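Local coordinates for cytochrome P450 RhF (Acinetobacter radioresistens, PDB 6RO8), which binds heme through an axial thiolate and, as the heme domain of a larger self-sufficient P450, probably acts as a monooxygenase and peroxygenase, at residues T274-A278 with G315-A319; I303-V307 with M391-E396. All coordinates share one frame; numbering follows the deposited sequence.

Interaction 1: T274-A278 with G315-A319. With HEM (protoporphyrin IX containing Fe), chain B; HIS (histidine), chain C.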
loop_
_atom_site.group_PDB
_atom_site.type_symbol
_atom_site.label_atom_id
_atom_site.label_comp_id
_atom_site.label_asym_id
_atom_site.label_seq_id
_atom_site.Cartn_x
_atom_site.Cartn_y
_atom_site.Cartn_z
ATOM N N THR A 274 3.306 -3.066 0.288
ATOM C CA THR A 274 2.404 -2.617 1.345
ATOM C C THR A 274 2.355 -3.610 2.513
ATOM O O THR A 274 2.156 -3.196 3.661
ATOM C CB THR A 274 0.990 -2.368 0.798
ATOM O OG1 THR A 274 0.663 -3.335 -0.207
ATOM C CG2 THR A 274 0.855 -0.970 0.237
ATOM N N THR A 275 2.530 -4.912 2.236
ATOM C CA THR A 275 2.615 -5.915 3.294
ATOM C C THR A 275 3.860 -5.725 4.154
ATOM O O THR A 275 3.804 -5.908 5.378
ATOM C CB THR A 275 2.587 -7.314 2.683
ATOM O OG1 THR A 275 1.437 -7.435 1.843
ATOM C CG2 THR A 275 2.509 -8.382 3.756
ATOM N N ALA A 276 4.992 -5.350 3.546
ATOM C CA ALA A 276 6.200 -5.142 4.340
ATOM C C ALA A 276 6.086 -3.879 5.179
ATOM O O ALA A 276 6.413 -3.893 6.368
ATOM C CB ALA A 276 7.439 -5.075 3.446
ATOM N N LEU A 277 5.631 -2.770 4.571
ATOM C CA LEU A 277 5.442 -1.545 5.343
ATOM C C LEU A 277 4.481 -1.779 6.505
ATOM O O LEU A 277 4.762 -1.379 7.643
ATOM C CB LEU A 277 4.927 -0.431 4.441
ATOM C CG LEU A 277 5.850 0.039 3.322
ATOM C CD1 LEU A 277 5.068 0.913 2.359
ATOM C CD2 LEU A 277 7.046 0.789 3.890
ATOM N N ALA A 278 3.352 -2.453 6.238
ATOM C CA ALA A 278 2.332 -2.652 7.266
ATOM C C ALA A 278 2.858 -3.520 8.408
ATOM O O ALA A 278 2.567 -3.251 9.581
ATOM C CB ALA A 278 1.068 -3.279 6.657
ATOM N N GLY A 315 -1.855 1.911 9.209
ATOM C CA GLY A 315 -1.764 1.132 7.992
ATOM C C GLY A 315 -0.677 1.637 7.053
ATOM O O GLY A 315 -0.103 2.717 7.222
ATOM N N SER A 316 -0.375 0.813 6.049
ATOM C CA SER A 316 0.693 1.096 5.101
ATOM C C SER A 316 0.238 1.935 3.922
ATOM O O SER A 316 1.080 2.558 3.276
ATOM C CB SER A 316 1.302 -0.207 4.584
ATOM O OG SER A 316 0.277 -1.093 4.153
ATOM N N VAL A 317 -1.056 1.953 3.617
ATOM C CA VAL A 317 -1.644 2.937 2.716
ATOM C C VAL A 317 -2.336 3.998 3.565
ATOM O O VAL A 317 -3.277 3.698 4.309
ATOM C CB VAL A 317 -2.630 2.288 1.734
ATOM C CG1 VAL A 317 -3.291 3.369 0.864
ATOM C CG2 VAL A 317 -1.914 1.250 0.870
ATOM N N VAL A 318 -1.874 5.239 3.456
ATOM C CA VAL A 318 -2.416 6.347 4.236
ATOM C C VAL A 318 -3.258 7.301 3.406
ATOM O O VAL A 318 -3.987 8.120 3.992
ATOM C CB VAL A 318 -1.294 7.133 4.944
ATOM C CG1 VAL A 318 -0.621 6.255 6.037
ATOM C CG2 VAL A 318 -0.268 7.624 3.924
ATOM N N ALA A 319 -3.180 7.236 2.071
ATOM C CA ALA A 319 -3.951 8.105 1.185
ATOM C C ALA A 319 -4.032 7.466 -0.194
ATOM O O ALA A 319 -3.010 7.054 -0.746
ATOM C CB ALA A 319 -3.309 9.485 1.072
HETATM C CHA HEM B . -6.292 -2.751 -4.225
HETATM C CHB HEM B . -4.056 -1.668 -0.040
HETATM C CHC HEM B . -1.579 -5.866 -0.164
HETATM C CHD HEM B . -3.480 -6.672 -4.563
HETATM C C1A HEM B . -5.900 -2.070 -3.093
HETATM C C2A HEM B . -6.339 -0.755 -2.665
HETATM C C3A HEM B . -5.728 -0.460 -1.523
HETATM C C4A HEM B . -4.859 -1.569 -1.166
HETATM C CMA HEM B . -5.922 0.850 -0.732
HETATM C CAA HEM B . -7.357 0.154 -3.393
HETATM C CBA HEM B . -8.695 -0.044 -2.709
HETATM C CGA HEM B . -9.787 0.732 -3.394
HETATM O O1A HEM B . -9.497 1.451 -4.382
HETATM O O2A HEM B . -10.951 0.619 -2.941
HETATM C C1B HEM B . -3.271 -2.734 0.331
HETATM C C2B HEM B . -2.620 -2.894 1.617
HETATM C C3B HEM B . -1.918 -4.052 1.580
HETATM C C4B HEM B . -2.114 -4.662 0.271
HETATM C CMB HEM B . -2.748 -1.867 2.774
HETATM C CAB HEM B . -1.061 -4.728 2.676
HETATM C CBB HEM B . -1.020 -4.364 3.958
HETATM C C1C HEM B . -1.871 -6.461 -1.372
HETATM C C2C HEM B . -1.347 -7.711 -1.896
HETATM C C3C HEM B . -1.898 -7.908 -3.117
HETATM C C4C HEM B . -2.773 -6.805 -3.395
HETATM C CMC HEM B . -0.348 -8.611 -1.137
HETATM C CAC HEM B . -1.729 -9.053 -4.154
HETATM C CBC HEM B . -0.904 -10.084 -3.964
HETATM C C1D HEM B . -4.381 -5.684 -4.875
HETATM C C2D HEM B . -5.132 -5.586 -6.104
HETATM C C3D HEM B . -5.915 -4.517 -6.015
HETATM C C4D HEM B . -5.691 -3.887 -4.719
HETATM C CMD HEM B . -5.050 -6.539 -7.316
HETATM C CAD HEM B . -6.866 -4.041 -7.137
HETATM C CBD HEM B . -8.238 -4.693 -7.045
HETATM C CGD HEM B . -9.228 -3.871 -7.838
HETATM O O1D HEM B . -8.813 -2.854 -8.433
HETATM O O2D HEM B . -10.437 -4.212 -7.876
HETATM N NA HEM B . -4.989 -2.524 -2.162
HETATM N NB HEM B . -2.941 -3.826 -0.458
HETATM N NC HEM B . -2.734 -5.943 -2.322
HETATM N ND HEM B . -4.750 -4.632 -4.051
HETATM FE FE HEM B . -3.838 -4.264 -2.244
HETATM N N HIS C . 0.410 -0.258 -4.895
HETATM C CA HIS C . -0.579 -0.335 -3.826
HETATM C C HIS C . -0.305 -1.518 -2.903
HETATM O O HIS C . -1.117 -1.802 -2.011
HETATM C CB HIS C . -1.989 -0.437 -4.407
HETATM C CG HIS C . -2.086 -1.330 -5.604
HETATM N ND1 HIS C . -3.011 -2.349 -5.700
HETATM C CD2 HIS C . -1.373 -1.360 -6.755
HETATM C CE1 HIS C . -2.864 -2.966 -6.860
HETATM N NE2 HIS C . -1.877 -2.385 -7.519
HETATM O OXT HIS C . 0.714 -2.198 -3.034
HETATM O O HOH W 1 -2.274 -3.079 -3.449
#

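Interaction 2: I303-V307 with M391-E396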
loop_
_atom_site.group_PDB
_atom_site.type_symbol
_atom_site.label_atom_id
_atom_site.label_comp_id
_atom_site.label_asym_id
_atom_site.label_seq_id
_atom_site.Cartn_x
_atom_site.Cartn_y
_atom_site.Cartn_z
ATOM N N ILE A 303 -3.910 -12.091 18.028
ATOM C CA ILE A 303 -3.071 -11.474 17.002
ATOM C C ILE A 303 -3.869 -10.997 15.798
ATOM O O ILE A 303 -3.673 -9.841 15.375
ATOM C CB ILE A 303 -1.916 -12.437 16.628
ATOM C CG1 ILE A 303 -0.961 -12.515 17.817
ATOM C CG2 ILE A 303 -1.219 -11.946 15.345
ATOM C CD1 ILE A 303 0.231 -13.454 17.639
ATOM N N PRO A 304 -4.778 -11.780 15.200
ATOM C CA PRO A 304 -5.534 -11.246 14.041
ATOM C C PRO A 304 -6.268 -9.957 14.347
ATOM O O PRO A 304 -6.139 -8.991 13.579
ATOM C CB PRO A 304 -6.499 -12.387 13.693
ATOM C CG PRO A 304 -5.816 -13.632 14.223
ATOM C CD PRO A 304 -5.111 -13.196 15.479
ATOM N N GLY A 305 -7.030 -9.907 15.447
ATOM C CA GLY A 305 -7.713 -8.678 15.824
ATOM C C GLY A 305 -6.751 -7.545 16.108
ATOM O O GLY A 305 -7.052 -6.378 15.831
ATOM N N ALA A 306 -5.570 -7.872 16.640
ATOM C CA ALA A 306 -4.510 -6.883 16.796
ATOM C C ALA A 306 -3.989 -6.395 15.442
ATOM O O ALA A 306 -3.741 -5.193 15.259
ATOM C CB ALA A 306 -3.375 -7.479 17.622
ATOM N N VAL A 307 -3.795 -7.311 14.487
ATOM C CA VAL A 307 -3.335 -6.908 13.161
ATOM C C VAL A 307 -4.339 -5.952 12.532
ATOM O O VAL A 307 -3.966 -4.921 11.961
ATOM C CB VAL A 307 -3.085 -8.147 12.275
ATOM C CG1 VAL A 307 -3.056 -7.792 10.797
ATOM C CG2 VAL A 307 -1.795 -8.792 12.673
ATOM N N MET A 391 1.212 -10.697 8.169
ATOM C CA MET A 391 1.400 -9.929 9.395
ATOM C C MET A 391 1.210 -10.800 10.643
ATOM O O MET A 391 2.009 -10.728 11.585
ATOM C CB MET A 391 0.446 -8.738 9.381
ATOM C CG MET A 391 0.826 -7.674 8.322
ATOM S SD MET A 391 -0.501 -6.464 8.229
ATOM C CE MET A 391 -0.254 -5.497 9.726
ATOM N N CYS A 392 0.187 -11.656 10.668
ATOM C CA CYS A 392 0.018 -12.554 11.823
ATOM C C CYS A 392 1.220 -13.467 12.032
ATOM O O CYS A 392 1.745 -13.547 13.149
ATOM C CB CYS A 392 -1.273 -13.358 11.675
ATOM S SG CYS A 392 -2.718 -12.290 11.472
ATOM N N ILE A 393 1.682 -14.144 10.978
ATOM C CA ILE A 393 2.799 -15.072 11.140
ATOM C C ILE A 393 4.035 -14.340 11.658
ATOM O O ILE A 393 4.709 -14.817 12.583
ATOM C CB ILE A 393 3.092 -15.814 9.823
ATOM C CG1 ILE A 393 1.992 -16.844 9.534
ATOM C CG2 ILE A 393 4.436 -16.532 9.891
ATOM C CD1 ILE A 393 1.694 -17.013 8.042
ATOM N N PHE A 394 4.335 -13.162 11.104
ATOM C CA PHE A 394 5.451 -12.379 11.637
ATOM C C PHE A 394 5.310 -12.205 13.138
ATOM O O PHE A 394 6.203 -12.576 13.908
ATOM C CB PHE A 394 5.540 -11.003 10.976
ATOM C CG PHE A 394 6.145 -11.021 9.616
ATOM C CD1 PHE A 394 7.305 -11.737 9.364
ATOM C CD2 PHE A 394 5.549 -10.311 8.577
ATOM C CE1 PHE A 394 7.856 -11.741 8.094
ATOM C CE2 PHE A 394 6.088 -10.317 7.320
ATOM C CZ PHE A 394 7.242 -11.025 7.074
ATOM N N ILE A 395 4.167 -11.676 13.567
ATOM C CA ILE A 395 3.980 -11.342 14.972
ATOM C C ILE A 395 3.908 -12.602 15.837
ATOM O O ILE A 395 4.461 -12.640 16.946
ATOM C CB ILE A 395 2.727 -10.469 15.128
ATOM C CG1 ILE A 395 2.911 -9.163 14.359
ATOM C CG2 ILE A 395 2.436 -10.224 16.598
ATOM C CD1 ILE A 395 1.610 -8.432 14.103
ATOM N N GLU A 396 3.220 -13.646 15.355
ATOM C CA GLU A 396 3.166 -14.894 16.105
ATOM C C GLU A 396 4.569 -15.432 16.333
ATOM O O GLU A 396 4.952 -15.728 17.471
ATOM C CB GLU A 396 2.298 -15.930 15.381
ATOM C CG GLU A 396 1.809 -17.096 16.279
ATOM C CD GLU A 396 2.854 -18.203 16.434
ATOM O OE1 GLU A 396 3.777 -18.210 15.594
ATOM O OE2 GLU A 396 2.762 -19.050 17.383
#

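Interaction 1: T274-A278 with G315-A319
The chi1 of S316, 49°, tucks OG between its own backbone N and carbonyl carbon, facing the T274 carbonyl; T274 places OG1 in the same kind of position, but turned to the heme pocket. In the cytochrome P450 fold, T274-A278 belongs to helix 273-288, the later part of the long distal helix that crosses the heme, which is interrupted after residue 270. G315-A319 follows the K helix and leads into strand 320-324. S316 OG donates to T274 O at 2.9 Å, with a C=O...OG angle of 121° and OG tilted 33° from the carbonyl plane. T274 O also accepts the helical bond from A278 N, 2.9 Å away. The two donors reach it from opposite faces, so one carbonyl serves both the helix and the loop. Beside this bond, S316 CB lies 3.6 Å from L277 CB, bringing the loop alongside the helix.

V317 continues the contact nearer the porphyrin. Its CG2 branch, anti to the carbonyl carbon, meets T274 CG2 at 3.6 Å and also borders the heme meso carbon CHB. F420 touches the side chains of T274, L277 and V317, adding an apolar wall. Both T274 branches border the carboxylate of the bound histidine: CG2 lies against it while also packing on V317, and OG1 is the polar atom that faces it. A278 CB lies 3.6 Å from the heme vinyl carbon CBB, and T274 OG1 stands 3.0 Å from both O and OXT of the bound histidine.

Interaction 2: I303-V307 with M391-E396
V307 and I303 project from successive turns of helix 303-314 onto helix 384-401, their CB atoms both directed at it. These are the K and L helices of the P450 fold. Their local axes approach to 9.5 Å with 119° between the N-to-C directions, so the side chains meet over a limited patch rather than along a long seam.

V307 lies across M391 and I395 at oblique angles. M391 wraps the CG1 methyl with CB, SD and CE, the last 3.8 Å from V307 CG1; a bend at chi3 of 75° folds that terminal methyl back toward the valine. M391 CB also reaches V307 CG2. That second methyl additionally meets I395 CD1 at 3.7 Å and C392 SG at 3.8 Å, thus filling the angle between residues from adjacent turns of helix 384-401.

I303 divides its contacts between two branches one turn earlier. Its branch methyl CG2 rests against the helix backbone at C392 CA, 3.8 Å away. With chi1 at -70° and the second torsion extended, its CD1 reaches farther along the partner helix, to 3.6 Å from E396 CA and 4.0 Å from I395 CG2. C392 SG in turn points back to helix 303-314, where it meets the start of the helix at P304 CA, 4.0 Å away. I296 from helix 290-298 touches both I303 and I395, extending the apolar packing.

Chemically, the contact is apolar: aliphatic carbons, CA atoms included, and sulfur meet by van der Waals packing, while the E396 carboxylate turns away and forms a salt bridge with R400. Across these segments no directional bond fixes the angle between the helices, which is therefore set by shape complementarity.

Overall arrangement
From the N terminus, the order of the segments is 274-278, 303-307, 315-319, 391-396, so the two contacts cross rather than nest. Interaction 1 closes a loop of 36 intervening residues, 31 of them helical, whereas interaction 2 closes one of 83. Helix 303-314 connects them: its first turn enters interaction 2, and the segment 315-319 that follows it enters interaction 1. The centres are 15 Å apart, yet the contacts touch directly, with A278 O 3.6 Å from M391 CE. Together they tie helix 273-288 at the heme to the loop before strand 320-324, and helix 303-314 to helix 384-401.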